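Local coordinates for hypothetical protein Ta0583 (Thermoplasma acidophilum, PDB 2FSJ), which polymerizes in the presence of nucleoside triphosphates, optimally ATP, into bundled helical filaments as an archaeal homolog of actin, at residues Phe45-Trp49 with Pro102-Ala107; Val120-Ser126 with Phe161-Ile167. All blocks are in the same frame, centred on the assembly; numbering follows the deposited sequence.

Interaction 1: residues Phe45-Trp49 with Pro102-Ala107; sequences FPSRW and PLIAAA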
loop_
_atom_site.group_PDB
_atom_site.type_symbol
_atom_site.label_atom_id
_atom_site.label_comp_id
_atom_site.label_asym_id
_atom_site.label_seq_id
_atom_site.Cartn_x
_atom_site.Cartn_y
_atom_site.Cartn_z
ATOM N N PHE A 45 0.755 -7.191 6.556
ATOM C CA PHE A 45 1.983 -7.946 6.494
ATOM C C PHE A 45 2.724 -7.570 5.230
ATOM O O PHE A 45 2.105 -7.142 4.269
ATOM C CB PHE A 45 1.743 -9.483 6.547
ATOM C CG PHE A 45 0.770 -10.011 5.464
ATOM C CD1 PHE A 45 1.180 -10.294 4.212
ATOM C CD2 PHE A 45 -0.545 -10.253 5.798
ATOM C CE1 PHE A 45 0.315 -10.801 3.265
ATOM C CE2 PHE A 45 -1.441 -10.695 4.858
ATOM C CZ PHE A 45 -1.008 -10.970 3.582
ATOM N N PRO A 46 4.050 -7.724 5.216
ATOM C CA PRO A 46 4.841 -7.402 4.033
ATOM C C PRO A 46 4.405 -8.130 2.763
ATOM O O PRO A 46 4.109 -9.337 2.820
ATOM C CB PRO A 46 6.301 -7.780 4.442
ATOM C CG PRO A 46 6.305 -7.782 5.953
ATOM C CD PRO A 46 4.887 -8.188 6.335
ATOM N N SER A 47 4.363 -7.407 1.642
ATOM C CA SER A 47 4.000 -7.963 0.331
ATOM C C SER A 47 5.155 -8.761 -0.274
ATOM O O SER A 47 5.711 -8.399 -1.282
ATOM C CB SER A 47 3.563 -6.858 -0.659
ATOM O OG SER A 47 2.351 -6.319 -0.237
ATOM N N ARG A 48 5.460 -9.887 0.344
ATOM C CA ARG A 48 6.599 -10.740 0.008
ATOM C C ARG A 48 6.191 -12.186 0.139
ATOM O O ARG A 48 5.512 -12.531 1.097
ATOM C CB ARG A 48 7.711 -10.545 1.030
ATOM C CG ARG A 48 8.123 -9.154 1.241
ATOM C CD ARG A 48 9.339 -9.013 2.187
ATOM N NE ARG A 48 9.780 -7.620 2.174
ATOM C CZ ARG A 48 10.905 -7.169 2.717
ATOM N NH1 ARG A 48 11.753 -7.987 3.340
ATOM N NH2 ARG A 48 11.174 -5.868 2.638
ATOM N N TRP A 49 6.619 -13.025 -0.797
ATOM C CA TRP A 49 6.427 -14.471 -0.660
ATOM C C TRP A 49 7.563 -15.216 -1.318
ATOM O O TRP A 49 8.302 -14.639 -2.169
ATOM C CB TRP A 49 5.076 -14.942 -1.188
ATOM C CG TRP A 49 4.773 -14.646 -2.620
ATOM C CD1 TRP A 49 4.230 -13.495 -3.126
ATOM C CD2 TRP A 49 4.925 -15.540 -3.729
ATOM N NE1 TRP A 49 4.049 -13.619 -4.483
ATOM C CE2 TRP A 49 4.465 -14.869 -4.876
ATOM C CE3 TRP A 49 5.411 -16.856 -3.868
ATOM C CZ2 TRP A 49 4.485 -15.454 -6.156
ATOM C CZ3 TRP A 49 5.425 -17.437 -5.115
ATOM C CH2 TRP A 49 4.959 -16.745 -6.259
ATOM N N PRO A 102 -0.595 -15.145 -4.478
ATOM C CA PRO A 102 -0.298 -15.736 -3.156
ATOM C C PRO A 102 -0.593 -14.781 -1.991
ATOM O O PRO A 102 -0.936 -15.219 -0.899
ATOM C CB PRO A 102 1.168 -16.109 -3.252
ATOM C CG PRO A 102 1.387 -16.346 -4.710
ATOM C CD PRO A 102 0.583 -15.190 -5.392
ATOM N N LEU A 103 -0.447 -13.463 -2.216
ATOM C CA LEU A 103 -0.699 -12.476 -1.168
ATOM C C LEU A 103 -2.190 -12.336 -0.871
ATOM O O LEU A 103 -2.599 -12.130 0.287
ATOM C CB LEU A 103 -0.104 -11.104 -1.561
ATOM C CG LEU A 103 1.427 -11.111 -1.774
ATOM C CD1 LEU A 103 1.877 -9.759 -2.280
ATOM C CD2 LEU A 103 2.197 -11.511 -0.517
ATOM N N ILE A 104 -3.010 -12.433 -1.922
ATOM C CA ILE A 104 -4.464 -12.460 -1.772
ATOM C C ILE A 104 -4.892 -13.706 -0.997
ATOM O O ILE A 104 -5.681 -13.632 -0.020
ATOM C CB ILE A 104 -5.142 -12.391 -3.158
ATOM C CG1 ILE A 104 -4.920 -11.014 -3.786
ATOM C CG2 ILE A 104 -6.628 -12.610 -3.003
ATOM C CD1 ILE A 104 -4.999 -10.956 -5.305
ATOM N N ALA A 105 -4.296 -14.839 -1.354
ATOM C CA ALA A 105 -4.593 -16.089 -0.621
ATOM C C ALA A 105 -4.192 -15.952 0.845
ATOM O O ALA A 105 -4.924 -16.367 1.709
ATOM C CB ALA A 105 -3.878 -17.216 -1.246
ATOM N N ALA A 106 -3.013 -15.402 1.087
ATOM C CA ALA A 106 -2.513 -15.216 2.435
ATOM C C ALA A 106 -3.401 -14.254 3.231
ATOM O O ALA A 106 -3.685 -14.495 4.406
ATOM C CB ALA A 106 -1.099 -14.760 2.410
ATOM N N ALA A 107 -3.853 -13.185 2.586
ATOM C CA ALA A 107 -4.794 -12.238 3.208
ATOM C C ALA A 107 -6.064 -12.903 3.700
ATOM O O ALA A 107 -6.500 -12.663 4.827
ATOM C CB ALA A 107 -5.166 -11.101 2.249
#
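Trp49 and Pro102 meet flat against corner: the CG of the proline rides over the centre of the six-membered ring of the indole, 18° off the ring normal, in a CH-pi contact. The approach is close, with CG of Pro102 3.4 Å from CE2 of Trp49. The indole reaches this place because its CG sits between the backbone N and the carbonyl carbon (chi1 58°). Its NE1 is hydrogen-bonded to Glu99 O, just before the helix, which helps to set the rotation of the ring.

Beside the proline, Leu103 is the bump that fills the main hollow, a dent in the bent segment 45-49. Its two methyls divide the work. CD1 lies on CB of Ser47 at 3.7 Å, while CD2 presses on the turn, 3.7 Å from N of Arg48, and touches CD1 of Trp49 at 3.9 Å. The chain bends here in an inverse gamma turn centred on Ser47, whose bond from Arg48 N to Pro46 O is weak.

Phe45 forms the far wall, and meets the helix with its rim. CZ points at the backbone, 3.8 Å from O of Leu103, which lies in the ring plane, and rests obliquely on Ala106 CB at 4.0 Å. The small methyls of Ala106 and Ala107 leave room for this ring.

Replacing Trp49 by alanine is likely to open a gap over Pro102, take the indole N-H away from Glu99 O and leave CD2 of Leu103 without one of its neighbours.

Ser47 OG bonds to Gly29 O and to Thr33 OG1, the latter from an ATP-binding residue. Helix 101-111 packs across the sheet, Leu103 and Ala107 resting on strands 22-28 and 32-36, and Pro102 and Ala106 on strand 74-77.

Interaction 2: residues Val120-Ser126 with Phe161-Ile167; sequences VDLVIGS and FNITRLI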
loop_
_atom_site.group_PDB
_atom_site.type_symbol
_atom_site.label_atom_id
_atom_site.label_comp_id
_atom_site.label_asym_id
_atom_site.label_seq_id
_atom_site.Cartn_x
_atom_site.Cartn_y
_atom_site.Cartn_z
ATOM N N VAL A 120 -16.915 -19.959 2.026
ATOM C CA VAL A 120 -17.411 -18.601 2.319
ATOM C C VAL A 120 -17.627 -17.734 1.066
ATOM O O VAL A 120 -16.707 -17.569 0.257
ATOM C CB VAL A 120 -16.449 -17.840 3.282
ATOM C CG1 VAL A 120 -16.980 -16.455 3.584
ATOM C CG2 VAL A 120 -16.273 -18.591 4.582
ATOM N N ASP A 121 -18.831 -17.172 0.904
ATOM C CA ASP A 121 -19.099 -16.214 -0.172
ATOM C C ASP A 121 -18.614 -14.833 0.230
ATOM O O ASP A 121 -19.073 -14.300 1.258
ATOM C CB ASP A 121 -20.591 -16.113 -0.465
ATOM C CG ASP A 121 -21.121 -17.315 -1.180
ATOM O OD1 ASP A 121 -20.310 -18.177 -1.598
ATOM O OD2 ASP A 121 -22.347 -17.460 -1.377
ATOM N N LEU A 122 -17.715 -14.255 -0.574
ATOM C CA LEU A 122 -17.086 -12.982 -0.252
ATOM C C LEU A 122 -17.441 -11.920 -1.228
ATOM O O LEU A 122 -17.518 -12.188 -2.415
ATOM C CB LEU A 122 -15.556 -13.129 -0.403
ATOM C CG LEU A 122 -14.791 -13.821 0.674
ATOM C CD1 LEU A 122 -13.276 -13.759 0.340
ATOM C CD2 LEU A 122 -15.112 -13.167 2.022
ATOM N N VAL A 123 -17.570 -10.697 -0.744
ATOM C CA VAL A 123 -17.443 -9.523 -1.590
ATOM C C VAL A 123 -16.142 -8.839 -1.125
ATOM O O VAL A 123 -15.994 -8.551 0.079
ATOM C CB VAL A 123 -18.603 -8.558 -1.407
ATOM C CG1 VAL A 123 -18.347 -7.261 -2.134
ATOM C CG2 VAL A 123 -19.986 -9.217 -1.893
ATOM N N ILE A 124 -15.236 -8.596 -2.062
ATOM C CA ILE A 124 -13.977 -7.898 -1.753
ATOM C C ILE A 124 -14.071 -6.444 -2.256
ATOM O O ILE A 124 -14.415 -6.186 -3.426
ATOM C CB ILE A 124 -12.771 -8.620 -2.410
ATOM C CG1 ILE A 124 -12.581 -10.044 -1.850
ATOM C CG2 ILE A 124 -11.483 -7.776 -2.225
ATOM C CD1 ILE A 124 -11.636 -10.944 -2.685
ATOM N N GLY A 125 -13.800 -5.495 -1.378
ATOM C CA GLY A 125 -13.634 -4.111 -1.751
ATOM C C GLY A 125 -12.117 -3.810 -1.839
ATOM O O GLY A 125 -11.342 -4.043 -0.894
ATOM N N SER A 126 -11.675 -3.370 -2.999
ATOM C CA SER A 126 -10.250 -3.086 -3.210
ATOM C C SER A 126 -10.081 -1.846 -4.105
ATOM O O SER A 126 -11.007 -1.063 -4.345
ATOM C CB SER A 126 -9.516 -4.306 -3.767
ATOM O OG SER A 126 -8.091 -4.187 -3.608
ATOM N N PHE A 161 -12.943 -20.041 -0.452
ATOM C CA PHE A 161 -13.530 -18.699 -0.595
ATOM C C PHE A 161 -14.094 -18.553 -2.015
ATOM O O PHE A 161 -13.391 -18.804 -3.027
ATOM C CB PHE A 161 -12.451 -17.610 -0.328
ATOM C CG PHE A 161 -11.688 -17.806 0.961
ATOM C CD1 PHE A 161 -12.176 -17.283 2.179
ATOM C CD2 PHE A 161 -10.507 -18.524 0.978
ATOM C CE1 PHE A 161 -11.471 -17.439 3.356
ATOM C CE2 PHE A 161 -9.784 -18.697 2.183
ATOM C CZ PHE A 161 -10.300 -18.173 3.383
ATOM N N ASN A 162 -15.365 -18.178 -2.093
ATOM C CA ASN A 162 -16.062 -17.930 -3.346
ATOM C C ASN A 162 -16.148 -16.454 -3.521
ATOM O O ASN A 162 -16.842 -15.741 -2.755
ATOM C CB ASN A 162 -17.470 -18.501 -3.353
ATOM C CG ASN A 162 -18.212 -18.266 -4.708
ATOM O OD1 ASN A 162 -17.600 -18.106 -5.791
ATOM N ND2 ASN A 162 -19.532 -18.245 -4.640
ATOM N N ILE A 163 -15.392 -15.949 -4.474
ATOM C CA ILE A 163 -15.359 -14.524 -4.658
ATOM C C ILE A 163 -16.536 -14.213 -5.560
ATOM O O ILE A 163 -16.479 -14.539 -6.750
ATOM C CB ILE A 163 -14.019 -14.071 -5.328
ATOM C CG1 ILE A 163 -12.806 -14.619 -4.533
ATOM C CG2 ILE A 163 -14.074 -12.580 -5.486
ATOM C CD1 ILE A 163 -11.398 -13.965 -4.829
ATOM N N THR A 164 -17.585 -13.607 -5.005
ATOM C CA THR A 164 -18.841 -13.324 -5.741
ATOM C C THR A 164 -18.812 -11.973 -6.414
ATOM O O THR A 164 -19.492 -11.750 -7.438
ATOM C CB THR A 164 -20.105 -13.385 -4.853
ATOM O OG1 THR A 164 -20.071 -12.359 -3.854
ATOM C CG2 THR A 164 -20.198 -14.665 -4.088
ATOM N N ARG A 165 -18.043 -11.045 -5.847
ATOM C CA ARG A 165 -18.034 -9.687 -6.393
ATOM C C ARG A 165 -16.821 -8.963 -5.913
ATOM O O ARG A 165 -16.424 -9.140 -4.778
ATOM C CB ARG A 165 -19.268 -8.913 -5.957
ATOM C CG ARG A 165 -19.435 -7.583 -6.635
ATOM C CD ARG A 165 -20.873 -7.019 -6.713
ATOM N NE ARG A 165 -21.809 -7.690 -5.813
ATOM C CZ ARG A 165 -22.254 -7.202 -4.658
ATOM N NH1 ARG A 165 -21.861 -6.008 -4.221
ATOM N NH2 ARG A 165 -23.106 -7.921 -3.923
ATOM N N LEU A 166 -16.235 -8.184 -6.818
ATOM C CA LEU A 166 -15.126 -7.319 -6.523
ATOM C C LEU A 166 -15.581 -5.892 -6.791
ATOM O O LEU A 166 -15.955 -5.567 -7.936
ATOM C CB LEU A 166 -13.962 -7.723 -7.425
ATOM C CG LEU A 166 -12.632 -7.040 -7.265
ATOM C CD1 LEU A 166 -12.051 -7.250 -5.860
ATOM C CD2 LEU A 166 -11.672 -7.523 -8.356
ATOM N N ILE A 167 -15.550 -5.044 -5.760
ATOM C CA ILE A 167 -15.866 -3.639 -5.871
ATOM C C ILE A 167 -14.523 -2.878 -5.779
ATOM O O ILE A 167 -13.709 -3.167 -4.914
ATOM C CB ILE A 167 -16.822 -3.211 -4.761
ATOM C CG1 ILE A 167 -18.188 -3.959 -4.884
ATOM C CG2 ILE A 167 -17.026 -1.664 -4.725
ATOM C CD1 ILE A 167 -18.897 -3.732 -6.195
#
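Val120-Ser126 and Phe161-Ile167 run parallel as neighbouring strands, their axes turned 39° against each other and the register slipping by one residue at a beta bulge between Leu122 and Val123. Straight backbone bonds flank the slip, such as Leu122 N to Asn162 O and Ser126 N to Ile167 O, both 2.8 Å.

At the bulge Leu122 O is gripped twice. Thr164 N donates a hydrogen bond of 3.0 Å almost in line with the carbonyl, and Thr164 OG1 donates a second of 2.9 Å from 53° above the carbonyl plane. The hydroxyl reaches it by standing between its own backbone N and carbonyl carbon (chi1 64°). The buried Arg165 N is left without a partner.

One face carries Leu122, Ile124, Phe161, Ile163 and Leu166. Ile124 splits its contacts there: CD1 meets Ile163 CD1 at 3.7 Å, while CG2 touches Leu166 CD1. On the other face Asp121 and Asn162 lie side by side, ND2 of Asn162 donating a hydrogen bond of 3.1 Å to OD1 of Asp121 from above the carboxylate plane. Farther along, Val123 CG2 sits over one face of the Arg165 guanidinium, toward its rim.

Strand 120-128 is also bonded to strand 22-28, and Ile163 and Leu166 pack on helix 133-144. The antiparallel meander 42-52/32-36/22-28, extended by 120-128 and 158-170 running parallel to 22-28, is the five-stranded sheet of the RNase H-like fold of the actin superfamily.

Interactions 1 and 2 build on the same seven-stranded sheet, within one actin-like domain. In interaction 1 a helix is laid on the antiparallel part; in interaction 2 two strands are zipped together in the parallel part. Their centres are about 17 Å apart and their nearest atoms about 5 Å, without touching, yet helix 101-111 and strand 120-128 follow each other in the chain. Chemistry follows place: the partly buried 45-49/102-107 contact has no hydrogen bond between its segments and depends on shape, whereas the buried 120-126/161-167 pair is held by a ladder of backbone hydrogen bonds, with two side-chain hydrogen bonds and apolar packing added. Interaction 1 also lies nearer the ATP-binding residue Thr33.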